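Local coordinates for uncharacterized protein PF1083 (Pyrococcus furiosus, PDB 3NRN), which binds adenosine monophosphate in a Rossmann-type nucleotide pocket and probably acts as an oxidoreductase of the flavin-containing amine oxidase family, at residues A[191-194]-A[195-198]; A[131-134]-A[135-139]; A[255-258]-A[259-262]. One frame throughout, in Å; residues are numbered along the deposited sequence.

Each contact is local to one helix, interaction 2 running past the helix end into the turn, and they lie apart from one another: the centres of interactions 1 and 2 are about 44 Å apart, on opposite sides of the chain's centre. Interaction 1, on helix 188-200, is the one near the AMP site; its aliphatic face is buried and its outer face carries a two-bonded salt bridge. Interaction 2 closes the C-terminal end of helix 130-137, with a buried Trp133 and Ile134 and, beyond them, residues that are exposed or partly so. Interaction 3, on helix 255-262, also shows much of itself to solvent, and its distinctive chemistry is a methyl group over a tyrosine face.

Interaction 1. Residues A[191-194]-A[195-198]; sequences VIDE and LERI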
loop_
_atom_site.group_PDB
_atom_site.type_symbol
_atom_site.label_atom_id
_atom_site.label_comp_id
_atom_site.label_asym_id
_atom_site.label_seq_id
_atom_site.Cartn_x
_atom_site.Cartn_y
_atom_site.Cartn_z
ATOM N N VAL A 191 -2.548 -3.062 13.326
ATOM C CA VAL A 191 -2.458 -4.268 12.523
ATOM C C VAL A 191 -1.192 -5.053 12.859
ATOM O O VAL A 191 -1.215 -6.278 13.009
ATOM C CB VAL A 191 -2.456 -3.901 11.034
ATOM C CG1 VAL A 191 -2.120 -5.118 10.189
ATOM C CG2 VAL A 191 -3.818 -3.345 10.660
ATOM N N ILE A 192 -0.087 -4.333 12.978
ATOM C CA ILE A 192 1.190 -4.942 13.282
ATOM C C ILE A 192 1.156 -5.669 14.621
ATOM O O ILE A 192 1.653 -6.789 14.732
ATOM C CB ILE A 192 2.303 -3.879 13.320
ATOM C CG1 ILE A 192 2.353 -3.128 11.981
ATOM C CG2 ILE A 192 3.632 -4.538 13.652
ATOM C CD1 ILE A 192 2.603 -4.005 10.759
ATOM N N ASP A 193 0.569 -5.035 15.634
ATOM C CA ASP A 193 0.490 -5.643 16.963
ATOM C C ASP A 193 -0.291 -6.955 16.931
ATOM O O ASP A 193 0.076 -7.927 17.591
ATOM C CB ASP A 193 -0.153 -4.675 17.966
ATOM C CG ASP A 193 0.724 -3.461 18.254
ATOM O OD1 ASP A 193 1.968 -3.582 18.190
ATOM O OD2 ASP A 193 0.170 -2.385 18.565
ATOM N N GLU A 194 -1.364 -6.989 16.151
ATOM C CA GLU A 194 -2.165 -8.202 16.045
ATOM C C GLU A 194 -1.436 -9.328 15.311
ATOM O O GLU A 194 -1.518 -10.487 15.717
ATOM C CB GLU A 194 -3.501 -7.891 15.361
ATOM C CG GLU A 194 -4.552 -7.354 16.322
ATOM C CD GLU A 194 -4.957 -8.393 17.369
ATOM O OE1 GLU A 194 -5.802 -9.262 17.059
ATOM O OE2 GLU A 194 -4.418 -8.350 18.492
ATOM N N LEU A 195 -0.717 -8.999 14.239
ATOM C CA LEU A 195 0.010 -10.029 13.501
ATOM C C LEU A 195 1.131 -10.605 14.366
ATOM O O LEU A 195 1.405 -11.805 14.316
ATOM C CB LEU A 195 0.582 -9.461 12.190
ATOM C CG LEU A 195 -0.462 -8.992 11.160
ATOM C CD1 LEU A 195 0.230 -8.415 9.938
ATOM C CD2 LEU A 195 -1.373 -10.165 10.757
ATOM N N GLU A 196 1.779 -9.744 15.148
ATOM C CA GLU A 196 2.854 -10.175 16.040
ATOM C C GLU A 196 2.298 -11.127 17.101
ATOM O O GLU A 196 2.912 -12.151 17.420
ATOM C CB GLU A 196 3.505 -8.961 16.727
ATOM C CG GLU A 196 4.462 -9.326 17.864
ATOM C CD GLU A 196 5.188 -8.117 18.444
ATOM O OE1 GLU A 196 4.524 -7.128 18.806
ATOM O OE2 GLU A 196 6.430 -8.156 18.542
ATOM N N ARG A 197 1.134 -10.787 17.646
ATOM C CA ARG A 197 0.508 -11.628 18.663
ATOM C C ARG A 197 0.141 -12.992 18.089
ATOM O O ARG A 197 0.345 -14.019 18.730
ATOM C CB ARG A 197 -0.760 -10.959 19.206
ATOM C CG ARG A 197 -1.648 -11.889 20.042
ATOM C CD ARG A 197 -2.973 -11.230 20.410
ATOM N NE ARG A 197 -3.888 -11.129 19.272
ATOM C CZ ARG A 197 -4.472 -12.170 18.683
ATOM N NH1 ARG A 197 -4.240 -13.400 19.120
ATOM N NH2 ARG A 197 -5.302 -11.986 17.664
ATOM N N ILE A 198 -0.405 -12.994 16.877
ATOM C CA ILE A 198 -0.824 -14.235 16.239
ATOM C C ILE A 198 0.346 -15.166 15.962
ATOM O O ILE A 198 0.226 -16.387 16.100
ATOM C CB ILE A 198 -1.581 -13.947 14.929
ATOM C CG1 ILE A 198 -2.895 -13.232 15.246
ATOM C CG2 ILE A 198 -1.832 -15.242 14.172
ATOM C CD1 ILE A 198 -3.576 -12.633 14.036
#
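Glu194 and Arg197, one helical turn apart, lie side by side and point the same way, joined by a salt bridge of two nearly straight hydrogen bonds. Arg197 grips side-on: NE donates to Glu194 OE2 at 2.9 Å, and NH2 donates to Glu194 OE1 at 2.8 Å. Both oxygens lie in the guanidinium plane, yet the nitrogens meet them from above the carboxylate, because the two planes are turned 36° apart. Bends in both chains make this possible, Glu194 at chi2 (-65°) and Arg197 at chi3 (73°), which folds the guanidinium back toward the preceding turn. The pair belongs to the partly exposed side of the helix, where long charged residues suit the edge of the solvent. On that side, too, Asp193 OD1 and Glu196 OE1 are like charges 4.4 Å apart, a loose approach probably eased by the salt bridge from Asp193 to Lys189.

The other side is close-packed and aliphatic. Val191 CG1 lies 4.1 Å from Leu195 CD1, the two side chains running alongside each other, while Ile198 CG1 lies 3.1 Å from Glu194 O, the carbonyl that Ile198 N also bonds. Valine, isoleucine and leucine suit this face, since Val191, Ile192 and Leu195 pack on helix 10-21, and Leu195 and Ile198 reach Leu72 of helix 64-72. The side chain of Ile192 is about 8 Å from the bound AMP without belonging to its pocket.

Arg197 NH1 makes a further salt bridge to Glu201. With alanine at this position, Glu194 would probably lose its paired charge and Glu201 its partner. Glu194 OE1 also accepts from Lys75 N, so one carboxylate serves two partners, and the chemistry implies a helix tied by charge outside and by hydrocarbon inside.

Interaction 2. Residues A[131-134]-A[135-139]; sequences DEWI and KEKIG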
loop_
_atom_site.group_PDB
_atom_site.type_symbol
_atom_site.label_atom_id
_atom_site.label_comp_id
_atom_site.label_asym_id
_atom_site.label_seq_id
_atom_site.Cartn_x
_atom_site.Cartn_y
_atom_site.Cartn_z
ATOM N N ASP A 131 -4.855 7.340 -20.050
ATOM C CA ASP A 131 -5.399 8.650 -20.402
ATOM C C ASP A 131 -5.942 8.642 -21.827
ATOM O O ASP A 131 -6.898 9.345 -22.149
ATOM C CB ASP A 131 -4.321 9.732 -20.261
ATOM C CG ASP A 131 -3.207 9.590 -21.284
ATOM O OD1 ASP A 131 -2.648 8.483 -21.414
ATOM O OD2 ASP A 131 -2.887 10.591 -21.958
ATOM N N GLU A 132 -5.330 7.827 -22.675
ATOM C CA GLU A 132 -5.739 7.724 -24.065
ATOM C C GLU A 132 -7.074 7.005 -24.174
ATOM O O GLU A 132 -7.969 7.444 -24.901
ATOM C CB GLU A 132 -4.680 6.963 -24.855
ATOM C CG GLU A 132 -4.712 7.218 -26.345
ATOM C CD GLU A 132 -3.470 6.698 -27.039
ATOM O OE1 GLU A 132 -3.413 5.488 -27.346
ATOM O OE2 GLU A 132 -2.542 7.506 -27.264
ATOM N N TRP A 133 -7.209 5.905 -23.438
ATOM C CA TRP A 133 -8.436 5.126 -23.478
ATOM C C TRP A 133 -9.614 5.859 -22.840
ATOM O O TRP A 133 -10.756 5.683 -23.262
ATOM C CB TRP A 133 -8.194 3.737 -22.855
ATOM C CG TRP A 133 -8.887 3.422 -21.566
ATOM C CD1 TRP A 133 -8.672 4.000 -20.347
ATOM C CD2 TRP A 133 -9.866 2.399 -21.356
ATOM N NE1 TRP A 133 -9.452 3.394 -19.389
ATOM C CE2 TRP A 133 -10.195 2.409 -19.981
ATOM C CE3 TRP A 133 -10.494 1.471 -22.195
ATOM C CZ2 TRP A 133 -11.129 1.530 -19.428
ATOM C CZ3 TRP A 133 -11.421 0.597 -21.645
ATOM C CH2 TRP A 133 -11.727 0.632 -20.273
ATOM N N ILE A 134 -9.343 6.700 -21.845
ATOM C CA ILE A 134 -10.412 7.461 -21.208
ATOM C C ILE A 134 -10.942 8.503 -22.204
ATOM O O ILE A 134 -12.149 8.690 -22.335
ATOM C CB ILE A 134 -9.913 8.172 -19.915
ATOM C CG1 ILE A 134 -9.624 7.132 -18.826
ATOM C CG2 ILE A 134 -10.959 9.176 -19.418
ATOM C CD1 ILE A 134 -10.829 6.293 -18.423
ATOM N N LYS A 135 -10.039 9.175 -22.913
ATOM C CA LYS A 135 -10.451 10.178 -23.891
ATOM C C LYS A 135 -11.342 9.560 -24.972
ATOM O O LYS A 135 -12.339 10.152 -25.382
ATOM C CB LYS A 135 -9.226 10.819 -24.547
ATOM C CG LYS A 135 -8.365 11.641 -23.605
ATOM C CD LYS A 135 -7.126 12.149 -24.321
ATOM C CE LYS A 135 -6.239 12.953 -23.389
ATOM N NZ LYS A 135 -4.953 13.320 -24.050
ATOM N N GLU A 136 -10.984 8.362 -25.424
ATOM C CA GLU A 136 -11.745 7.681 -26.462
ATOM C C GLU A 136 -13.087 7.145 -25.964
ATOM O O GLU A 136 -14.137 7.471 -26.515
ATOM C CB GLU A 136 -10.917 6.533 -27.036
ATOM C CG GLU A 136 -9.536 6.958 -27.516
ATOM C CD GLU A 136 -8.681 5.787 -27.971
ATOM O OE1 GLU A 136 -8.610 4.780 -27.232
ATOM O OE2 GLU A 136 -8.070 5.878 -29.058
ATOM N N LYS A 137 -13.044 6.328 -24.917
ATOM C CA LYS A 137 -14.250 5.729 -24.352
ATOM C C LYS A 137 -15.227 6.746 -23.768
ATOM O O LYS A 137 -16.441 6.575 -23.875
ATOM C CB LYS A 137 -13.871 4.705 -23.274
ATOM C CG LYS A 137 -13.000 3.558 -23.777
ATOM C CD LYS A 137 -13.767 2.600 -24.685
ATOM C CE LYS A 137 -14.779 1.773 -23.896
ATOM N NZ LYS A 137 -15.411 0.699 -24.721
ATOM N N ILE A 138 -14.705 7.800 -23.152
ATOM C CA ILE A 138 -15.565 8.817 -22.556
ATOM C C ILE A 138 -15.469 10.163 -23.269
ATOM O O ILE A 138 -16.480 10.707 -23.719
ATOM C CB ILE A 138 -15.231 9.025 -21.067
ATOM C CG1 ILE A 138 -15.433 7.713 -20.303
ATOM C CG2 ILE A 138 -16.109 10.126 -20.490
ATOM C CD1 ILE A 138 -14.997 7.760 -18.848
ATOM N N GLY A 139 -14.256 10.697 -23.367
ATOM C CA GLY A 139 -14.067 11.978 -24.019
ATOM C C GLY A 139 -13.050 12.828 -23.287
ATOM O O GLY A 139 -12.764 12.592 -22.114
#
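Asp131 and Lys135 open the contact, side by side and pointing the same way, with OD2 and NZ 4.0 Å apart: opposite charges beyond salt-bridge distance that probably attract weakly. The lysine stays extended beyond CG, and its first methylenes run past the backbone carbonyl of Asp131, CG lying 3.1 Å from Asp131 O. At Glu132 the backbone oxygen accepts from Glu136 N, and Glu136 CG folds close against the same oxygen; the two acids suit a solvent-facing side, where their like charges, 5.0 Å apart (Glu132 OE1, Glu136 OE2), are probably screened by water. Trp133 follows, its indole reached obliquely by the aliphatic part of Lys137, whose CG comes to 3.6 Å from Trp133 CE3. The bends beyond CG, at chi2 and chi3 (both -71°), then lead the ammonium away, to a long, weak ion pair with Glu117.

Ile134 ends the walk. Its carbonyl oxygen accepts twice, from Ile138 N at 2.8 Å and from Gly139 N at 3.1 Å, the latter in the carbonyl plane on a lone pair. Glycine suits the place because its positive phi (140°) would press a CB against the preceding carbonyl. Ile134 CG2 also approaches Ile138 CD1 at 4.3 Å.

Among its neighbours, helix 130-137 turns Ile134 onto Leu144, Leu145 and Leu148 of helix 142-156, while Trp133 packs on Ala165 and Leu168 of helix 165-178.

Interaction 3. Residues A[255-258]-A[259-262]; sequences RDYL and KQVD
Val261 sets a methyl over one face of the Tyr257 ring, a CH-pi contact in which CG2 stands 3.9 Å from the ring centroid and 28° off the ring normal. The side chains cross at a slant, and the closest carbon pair is Val261 CG2 to Tyr257 CE2 at 3.5 Å. Tyr257 CG lies opposite the backbone N (chi1 -175°), which carries the ring outward with a slight lean toward the C-terminal end, beside Val261 CG2. A flat aromatic suits this buried place, and a beta-branched valine offers a compact methyl to lie on it.

Gln260 reaches the same ring differently. Its NE2 comes obliquely to Tyr257 CE1 at 3.8 Å, with the amide and ring planes 62° apart, so the two are far from stacked. The chain is extended beyond CG, and its OE1 accepts from Ile367 N, which helps fix how the amide is turned.

In the backbone, Val261 N donates to Tyr257 O at 2.9 Å, and Asp262 N donates to Leu258 O. The aspartate carboxylate suits its position because OD2 forms a salt bridge with Arg250.

The helix 255-262 lies against helix 241-248, where Tyr257 and Val261 both touch Val241 and Leu258 packs on Val245. Loop residues Ile367 and Trp369 also touch Tyr257.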
loop_
_atom_site.group_PDB
_atom_site.type_symbol
_atom_site.label_atom_id
_atom_site.label_comp_id
_atom_site.label_asym_id
_atom_site.label_seq_id
_atom_site.Cartn_x
_atom_site.Cartn_y
_atom_site.Cartn_z
ATOM N N ARG A 255 19.365 -14.153 -17.566
ATOM C CA ARG A 255 19.885 -12.855 -17.986
ATOM C C ARG A 255 18.798 -11.788 -18.200
ATOM O O ARG A 255 18.915 -10.663 -17.715
ATOM C CB ARG A 255 20.690 -13.025 -19.284
ATOM C CG ARG A 255 21.167 -11.713 -19.909
ATOM C CD ARG A 255 21.500 -11.892 -21.386
ATOM N NE ARG A 255 22.716 -12.672 -21.611
ATOM C CZ ARG A 255 23.104 -13.119 -22.804
ATOM N NH1 ARG A 255 22.369 -12.867 -23.879
ATOM N NH2 ARG A 255 24.229 -13.808 -22.926
ATOM N N ASP A 256 17.741 -12.131 -18.924
ATOM C CA ASP A 256 16.693 -11.150 -19.181
ATOM C C ASP A 256 15.913 -10.764 -17.932
ATOM O O ASP A 256 15.360 -9.661 -17.865
ATOM C CB ASP A 256 15.743 -11.646 -20.280
ATOM C CG ASP A 256 14.887 -12.812 -19.835
ATOM O OD1 ASP A 256 15.358 -13.606 -18.998
ATOM O OD2 ASP A 256 13.750 -12.939 -20.338
ATOM N N TYR A 257 15.872 -11.651 -16.940
ATOM C CA TYR A 257 15.167 -11.334 -15.703
ATOM C C TYR A 257 15.994 -10.313 -14.915
ATOM O O TYR A 257 15.459 -9.347 -14.364
ATOM C CB TYR A 257 14.945 -12.585 -14.842
ATOM C CG TYR A 257 14.115 -12.278 -13.612
ATOM C CD1 TYR A 257 12.766 -11.928 -13.730
ATOM C CD2 TYR A 257 14.686 -12.267 -12.341
ATOM C CE1 TYR A 257 12.009 -11.569 -12.615
ATOM C CE2 TYR A 257 13.935 -11.909 -11.219
ATOM C CZ TYR A 257 12.600 -11.559 -11.365
ATOM O OH TYR A 257 11.864 -11.172 -10.263
ATOM N N LEU A 258 17.302 -10.547 -14.858
ATOM C CA LEU A 258 18.225 -9.641 -14.178
ATOM C C LEU A 258 18.175 -8.262 -14.838
ATOM O O LEU A 258 18.406 -7.240 -14.191
ATOM C CB LEU A 258 19.655 -10.181 -14.261
ATOM C CG LEU A 258 19.917 -11.431 -13.419
ATOM C CD1 LEU A 258 21.311 -11.992 -13.705
ATOM C CD2 LEU A 258 19.763 -11.051 -11.945
ATOM N N LYS A 259 17.885 -8.247 -16.136
ATOM C CA LYS A 259 17.793 -7.005 -16.890
ATOM C C LYS A 259 16.592 -6.213 -16.392
ATOM O O LYS A 259 16.680 -5.010 -16.148
ATOM C CB LYS A 259 17.622 -7.304 -18.385
ATOM C CG LYS A 259 17.571 -6.057 -19.261
ATOM C CD LYS A 259 17.383 -6.409 -20.732
ATOM C CE LYS A 259 17.398 -5.163 -21.607
ATOM N NZ LYS A 259 16.339 -4.187 -21.226
ATOM N N GLN A 260 15.468 -6.909 -16.245
ATOM C CA GLN A 260 14.237 -6.296 -15.770
ATOM C C GLN A 260 14.384 -5.785 -14.334
ATOM O O GLN A 260 13.920 -4.689 -14.008
ATOM C CB GLN A 260 13.093 -7.310 -15.847
ATOM C CG GLN A 260 11.818 -6.837 -15.193
ATOM C CD GLN A 260 10.705 -7.856 -15.273
ATOM O OE1 GLN A 260 10.123 -8.075 -16.334
ATOM N NE2 GLN A 260 10.404 -8.493 -14.147
ATOM N N VAL A 261 15.037 -6.576 -13.487
ATOM C CA VAL A 261 15.235 -6.200 -12.088
ATOM C C VAL A 261 16.162 -4.998 -11.948
ATOM O O VAL A 261 15.934 -4.123 -11.113
ATOM C CB VAL A 261 15.829 -7.369 -11.258
ATOM C CG1 VAL A 261 16.191 -6.882 -9.862
ATOM C CG2 VAL A 261 14.828 -8.515 -11.171
ATOM N N ASP A 262 17.215 -4.959 -12.755
ATOM C CA ASP A 262 18.152 -3.848 -12.692
ATOM C C ASP A 262 17.516 -2.587 -13.270
ATOM O O ASP A 262 18.013 -1.483 -13.069
ATOM C CB ASP A 262 19.435 -4.176 -13.467
ATOM C CG ASP A 262 20.196 -5.352 -12.874
ATOM O OD1 ASP A 262 20.157 -5.527 -11.637
ATOM O OD2 ASP A 262 20.849 -6.090 -13.642
#